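Side-chain contacts in cysteine protease (Xylella fastidiosa, PDB 3OIS), which probably hydrolyses peptide bonds as a papain-family cysteine protease, and binds uridine diphosphate: residues A84-F89 with W284-V289; L220-P225 with H250-N255. All coordinates share one frame; numbering follows the deposited sequence.

Contact 1 (A84-F89 with W284-V289)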
loop_
_atom_site.group_PDB
_atom_site.type_symbol
_atom_site.label_atom_id
_atom_site.label_comp_id
_atom_site.label_asym_id
_atom_site.label_seq_id
_atom_site.Cartn_x
_atom_site.Cartn_y
_atom_site.Cartn_z
ATOM N N ALA A 84 1.507 6.350 -1.046
ATOM C CA ALA A 84 2.455 7.482 -0.784
ATOM C C ALA A 84 3.832 7.088 -1.265
ATOM O O ALA A 84 4.506 7.910 -1.943
ATOM C CB ALA A 84 2.509 7.832 0.688
ATOM N N ALA A 85 4.233 5.854 -0.959
ATOM C CA ALA A 85 5.577 5.364 -1.350
ATOM C C ALA A 85 5.679 5.185 -2.883
ATOM O O ALA A 85 6.735 5.470 -3.499
ATOM C CB ALA A 85 5.970 4.054 -0.547
ATOM N N ALA A 86 4.635 4.668 -3.557
ATOM C CA ALA A 86 4.674 4.534 -5.003
ATOM C C ALA A 86 4.902 5.915 -5.614
ATOM O O ALA A 86 5.709 6.017 -6.563
ATOM C CB ALA A 86 3.336 3.920 -5.515
ATOM N N ILE A 87 4.185 6.951 -5.109
ATOM C CA ILE A 87 4.318 8.365 -5.567
ATOM C C ILE A 87 5.744 8.869 -5.282
ATOM O O ILE A 87 6.360 9.449 -6.177
ATOM C CB ILE A 87 3.358 9.286 -4.850
ATOM C CG1 ILE A 87 1.950 9.015 -5.373
ATOM C CG2 ILE A 87 3.703 10.751 -5.197
ATOM C CD1 ILE A 87 1.725 9.419 -6.882
ATOM N N GLN A 88 6.268 8.620 -4.076
ATOM C CA GLN A 88 7.613 9.091 -3.714
ATOM C C GLN A 88 8.645 8.425 -4.581
ATOM O O GLN A 88 9.558 9.136 -5.075
ATOM C CB GLN A 88 7.895 8.871 -2.227
ATOM C CG GLN A 88 9.175 9.526 -1.802
ATOM C CD GLN A 88 9.262 9.708 -0.311
ATOM O OE1 GLN A 88 8.284 9.479 0.438
ATOM N NE2 GLN A 88 10.487 10.080 0.168
ATOM N N PHE A 89 8.479 7.121 -4.832
ATOM C CA PHE A 89 9.389 6.388 -5.656
ATOM C C PHE A 89 9.391 6.922 -7.076
ATOM O O PHE A 89 10.484 7.049 -7.694
ATOM C CB PHE A 89 8.967 4.908 -5.689
ATOM C CG PHE A 89 9.876 4.008 -6.494
ATOM C CD1 PHE A 89 10.816 3.165 -5.851
ATOM C CD2 PHE A 89 9.840 4.025 -7.891
ATOM C CE1 PHE A 89 11.665 2.297 -6.629
ATOM C CE2 PHE A 89 10.673 3.156 -8.654
ATOM C CZ PHE A 89 11.585 2.300 -8.011
ATOM N N TRP A 284 -1.610 -3.205 -8.491
ATOM C CA TRP A 284 -1.776 -1.957 -9.315
ATOM C C TRP A 284 -0.444 -1.257 -9.466
ATOM O O TRP A 284 0.391 -1.228 -8.497
ATOM C CB TRP A 284 -2.604 -0.936 -8.599
ATOM C CG TRP A 284 -4.098 -1.269 -8.591
ATOM C CD1 TRP A 284 -4.791 -1.760 -7.540
ATOM C CD2 TRP A 284 -5.052 -0.965 -9.637
ATOM N NE1 TRP A 284 -6.177 -1.815 -7.875
ATOM C CE2 TRP A 284 -6.334 -1.315 -9.144
ATOM C CE3 TRP A 284 -4.952 -0.373 -10.917
ATOM C CZ2 TRP A 284 -7.497 -1.145 -9.915
ATOM C CZ3 TRP A 284 -6.115 -0.250 -11.727
ATOM C CH2 TRP A 284 -7.353 -0.632 -11.206
ATOM N N VAL A 285 -0.299 -0.665 -10.655
ATOM C CA VAL A 285 0.869 0.209 -11.023
ATOM C C VAL A 285 0.333 1.580 -11.333
ATOM O O VAL A 285 -0.704 1.709 -12.012
ATOM C CB VAL A 285 1.557 -0.293 -12.294
ATOM C CG1 VAL A 285 2.849 0.530 -12.578
ATOM C CG2 VAL A 285 1.861 -1.717 -12.168
ATOM N N ILE A 286 1.026 2.632 -10.877
ATOM C CA ILE A 286 0.637 3.935 -11.208
ATOM C C ILE A 286 1.752 4.591 -12.075
ATOM O O ILE A 286 2.909 4.194 -12.023
ATOM C CB ILE A 286 0.356 4.718 -9.927
ATOM C CG1 ILE A 286 1.644 4.885 -9.033
ATOM C CG2 ILE A 286 -0.870 4.003 -9.147
ATOM C CD1 ILE A 286 1.440 5.991 -8.033
ATOM N N LYS A 287 1.341 5.579 -12.834
ATOM C CA LYS A 287 2.313 6.387 -13.609
ATOM C C LYS A 287 1.884 7.803 -13.710
ATOM O O LYS A 287 0.681 8.121 -13.819
ATOM C CB LYS A 287 2.432 5.831 -15.024
ATOM C CG LYS A 287 3.757 6.257 -15.702
ATOM C CD LYS A 287 3.735 5.777 -17.176
ATOM N N THR A 288 2.874 8.704 -13.764
ATOM C CA THR A 288 2.649 10.120 -14.059
ATOM C C THR A 288 3.472 10.461 -15.336
ATOM O O THR A 288 4.714 10.304 -15.355
ATOM C CB THR A 288 3.102 11.013 -12.913
ATOM O OG1 THR A 288 2.486 10.581 -11.679
ATOM C CG2 THR A 288 2.677 12.420 -13.191
ATOM N N VAL A 289 2.757 10.798 -16.415
ATOM C CA VAL A 289 3.380 10.978 -17.729
ATOM C C VAL A 289 3.383 12.486 -18.038
ATOM O O VAL A 289 2.308 13.041 -18.290
ATOM C CB VAL A 289 2.594 10.251 -18.903
ATOM C CG1 VAL A 289 3.075 10.752 -20.314
ATOM C CG2 VAL A 289 2.671 8.730 -18.820
#
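Ile-286, on strand 280-287, lays the end of its side chain against Ala-86 and Ile-87 of helix 78-93, a small example of how a strand and a helix can be joined by one branched residue. From CB the longer branch sets out between the backbone N and the carbonyl carbon (chi1 64°), and a nearly extended second torsion of 162° then carries it away from the strand backbone. Its first carbon, CG1 of Ile-286, already lies 4.0 Å from CB of Ala-86. One bond further out, CD1 of Ile-286 does most of the touching: it sits 3.8 Å from CB of Ala-86 and 3.6 Å from CD1 of Ile-87, so that a single methyl meets two consecutive residues of the helix. Ile-87 and Ile-286 cross at about a right angle and meet near their ends, with CG1 of Ile-87 a little further off, 4.1 Å from CD1 of Ile-286.

The neighbouring side chains are largely apolar as well. Ile-286 also packs on Ile-130 of helix 126-135 and on Tyr-184, one of the residues that bind UDP, while Leu-240 touches Ala-86 and Leu-133 touches Ile-87. The nucleotide itself lies about 8 Å from the Ile-286 side chain, which thus touches a pocket residue but stays one layer back from the ligand. With three buried hydrocarbon side chains and no hydrogen bond across, helix and strand are held here by dispersion forces and the exclusion of water, and their mutual fit depends on shape.

Contact 2 (L220-P225 with H250-N255); sequences LPVRIP and HFRIRN
Arg-223, in the irregular segment 220-225, and His-250, at the start of strand 250-254, make the nearest backbone approach, with CA atoms 8.2 Å apart, so side chains and a water span the gap without any direct hydrogen bond. Arg-223 runs its hydrocarbon part past the imidazole: its CB and its CD are each 4.0 Å from NE2 of His-250. The chain is extended from CG to NE and crosses the histidine at about a right angle, its guanidinium plane turned 55° from the ring. Water 1 ties the same nitrogen to the loop; it lies in the ring plane at the imidazole edge, 2.9 Å from NE2 of His-250, and donates to the carbonyl O of Ile-224 at 2.7 Å. Since ND1 of His-250 is bonded to the carbonyl of Ile-248, both ring nitrogens are engaged and the rotation of the ring is well defined.

Deeper in, the contact turns apolar. CD1 of Ile-224 meets CD1 of Ile-253 at 3.7 Å, methyl to methyl, the two chains crossing nearly perpendicularly. With CG1 beside its backbone N and a second torsion of 177°, Ile-224 reaches inward although its CB does not aim at the strand. Val-222 makes only a loose approach, its CG1 4.3 Å from NH1 of Arg-252, whose charge is answered by a salt bridge to Glu-263. Val-222 and Ile-224 also form backbone hydrogen bonds with Trp-268, so segment 220-225 runs along strand 266-270, which lies between it and strand 250-254, at an edge of the beta-rich domain of the papain fold.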
loop_
_atom_site.group_PDB
_atom_site.type_symbol
_atom_site.label_atom_id
_atom_site.label_comp_id
_atom_site.label_asym_id
_atom_site.label_seq_id
_atom_site.Cartn_x
_atom_site.Cartn_y
_atom_site.Cartn_z
ATOM N N LEU A 220 6.664 -11.495 13.997
ATOM C CA LEU A 220 7.106 -10.746 12.765
ATOM C C LEU A 220 8.457 -11.247 12.136
ATOM O O LEU A 220 9.351 -10.431 11.836
ATOM C CB LEU A 220 7.108 -9.227 13.003
ATOM C CG LEU A 220 5.680 -8.728 13.263
ATOM C CD1 LEU A 220 5.785 -7.310 13.744
ATOM C CD2 LEU A 220 4.906 -8.872 11.991
ATOM N N PRO A 221 8.537 -12.531 11.804
ATOM C CA PRO A 221 9.771 -12.908 11.072
ATOM C C PRO A 221 9.945 -12.168 9.767
ATOM O O PRO A 221 8.969 -11.743 9.112
ATOM C CB PRO A 221 9.597 -14.428 10.838
ATOM C CG PRO A 221 7.984 -14.597 10.811
ATOM C CD PRO A 221 7.618 -13.680 11.960
ATOM N N VAL A 222 11.209 -12.013 9.355
ATOM C CA VAL A 222 11.489 -11.277 8.103
ATOM C C VAL A 222 10.848 -12.023 6.924
ATOM O O VAL A 222 10.227 -11.364 6.024
ATOM C CB VAL A 222 13.014 -11.100 7.848
ATOM C CG1 VAL A 222 13.207 -10.415 6.524
ATOM C CG2 VAL A 222 13.606 -10.298 8.950
ATOM N N ARG A 223 10.975 -13.342 6.908
ATOM C CA ARG A 223 10.251 -14.126 5.948
ATOM C C ARG A 223 8.826 -14.464 6.410
ATOM O O ARG A 223 8.625 -15.059 7.432
ATOM C CB ARG A 223 11.023 -15.460 5.606
ATOM C CG ARG A 223 12.419 -15.190 5.023
ATOM C CD ARG A 223 13.061 -16.480 4.533
ATOM N NE ARG A 223 14.415 -16.093 4.136
ATOM C CZ ARG A 223 15.259 -16.846 3.440
ATOM N NH1 ARG A 223 16.476 -16.374 3.178
ATOM N NH2 ARG A 223 14.871 -18.022 2.976
ATOM N N ILE A 224 7.849 -14.056 5.621
ATOM C CA ILE A 224 6.453 -14.328 5.955
ATOM C C ILE A 224 6.158 -15.814 5.686
ATOM O O ILE A 224 6.354 -16.282 4.585
ATOM C CB ILE A 224 5.534 -13.422 5.162
ATOM C CG1 ILE A 224 5.905 -11.994 5.433
ATOM C CG2 ILE A 224 4.085 -13.632 5.608
ATOM C CD1 ILE A 224 4.998 -10.998 4.530
ATOM N N PRO A 225 5.678 -16.553 6.716
ATOM C CA PRO A 225 5.377 -17.998 6.504
ATOM C C PRO A 225 4.194 -18.095 5.639
ATOM O O PRO A 225 3.266 -17.268 5.764
ATOM C CB PRO A 225 4.976 -18.474 7.916
ATOM C CG PRO A 225 5.565 -17.482 8.842
ATOM C CD PRO A 225 5.694 -16.184 8.152
ATOM N N HIS A 250 11.318 -15.428 -2.984
ATOM C CA HIS A 250 10.480 -14.400 -2.242
ATOM C C HIS A 250 10.482 -13.073 -2.995
ATOM O O HIS A 250 11.466 -12.752 -3.660
ATOM C CB HIS A 250 10.978 -14.147 -0.843
ATOM C CG HIS A 250 10.699 -15.240 0.144
ATOM N ND1 HIS A 250 11.240 -16.513 0.036
ATOM C CD2 HIS A 250 9.956 -15.238 1.276
ATOM C CE1 HIS A 250 10.821 -17.246 1.058
ATOM N NE2 HIS A 250 10.069 -16.482 1.840
ATOM N N PHE A 251 9.385 -12.324 -2.895
ATOM C CA PHE A 251 9.266 -10.921 -3.294
ATOM C C PHE A 251 9.561 -10.048 -2.096
ATOM O O PHE A 251 9.263 -10.409 -0.928
ATOM C CB PHE A 251 7.832 -10.595 -3.823
ATOM C CG PHE A 251 7.569 -11.119 -5.206
ATOM C CD1 PHE A 251 7.678 -10.284 -6.298
ATOM C CD2 PHE A 251 7.184 -12.408 -5.384
ATOM C CE1 PHE A 251 7.426 -10.692 -7.593
ATOM C CE2 PHE A 251 6.943 -12.906 -6.726
ATOM C CZ PHE A 251 7.051 -12.039 -7.826
ATOM N N ARG A 252 10.221 -8.917 -2.364
ATOM C CA ARG A 252 10.598 -7.988 -1.273
ATOM C C ARG A 252 9.503 -6.949 -1.119
ATOM O O ARG A 252 9.078 -6.311 -2.101
ATOM C CB ARG A 252 11.874 -7.244 -1.704
ATOM C CG ARG A 252 12.498 -6.363 -0.618
ATOM C CD ARG A 252 12.990 -7.285 0.450
ATOM N NE ARG A 252 13.879 -6.521 1.348
ATOM C CZ ARG A 252 14.439 -7.028 2.458
ATOM N NH1 ARG A 252 14.097 -8.259 2.919
ATOM N NH2 ARG A 252 15.336 -6.281 3.156
ATOM N N ILE A 253 9.020 -6.810 0.117
ATOM C CA ILE A 253 7.919 -5.851 0.392
ATOM C C ILE A 253 8.364 -4.756 1.372
ATOM O O ILE A 253 8.997 -5.030 2.366
ATOM C CB ILE A 253 6.603 -6.599 0.784
ATOM C CG1 ILE A 253 6.809 -7.428 1.978
ATOM C CG2 ILE A 253 6.087 -7.543 -0.374
ATOM C CD1 ILE A 253 5.444 -7.880 2.562
ATOM N N ARG A 254 8.008 -3.510 1.059
ATOM C CA ARG A 254 8.155 -2.343 1.949
ATOM C C ARG A 254 6.956 -2.314 2.810
ATOM O O ARG A 254 5.833 -2.119 2.342
ATOM C CB ARG A 254 8.194 -1.137 1.031
ATOM C CG ARG A 254 8.368 0.199 1.794
ATOM C CD ARG A 254 8.241 1.390 0.810
ATOM N NE ARG A 254 8.005 2.598 1.536
ATOM C CZ ARG A 254 8.951 3.392 2.105
ATOM N NH1 ARG A 254 10.266 3.096 1.987
ATOM N NH2 ARG A 254 8.601 4.487 2.782
ATOM N N ASN A 255 7.154 -2.546 4.114
ATOM C CA ASN A 255 5.993 -2.473 5.056
ATOM C C ASN A 255 5.900 -1.014 5.600
ATOM O O ASN A 255 6.764 -0.167 5.230
ATOM C CB ASN A 255 6.114 -3.500 6.141
ATOM C CG ASN A 255 4.747 -3.941 6.698
ATOM O OD1 ASN A 255 3.739 -3.278 6.476
ATOM N ND2 ASN A 255 4.723 -5.073 7.389
HETATM O O HOH W 1 8.581 -17.660 4.058
#

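Overall arrangement
Burial and chemistry change together in these two examples. Contact 1 is wholly buried and wholly hydrocarbon, joining a helix to the end of a strand; contact 2 is only partly buried, and grades from an isoleucine pair inside to arginine, histidine and water nearer the surface. Both reach the same antiparallel sheet, through strand 280-287 in one case and strand 250-254 in the other, though their centres are 21 Å apart. In sequence contact 2 is nested within the long excursion that contact 1 closes. The two also touch: CB of Ala-85, on the helix, packs 3.3 Å from NE of Arg-254, linking the helix of contact 1 to the strand of contact 2.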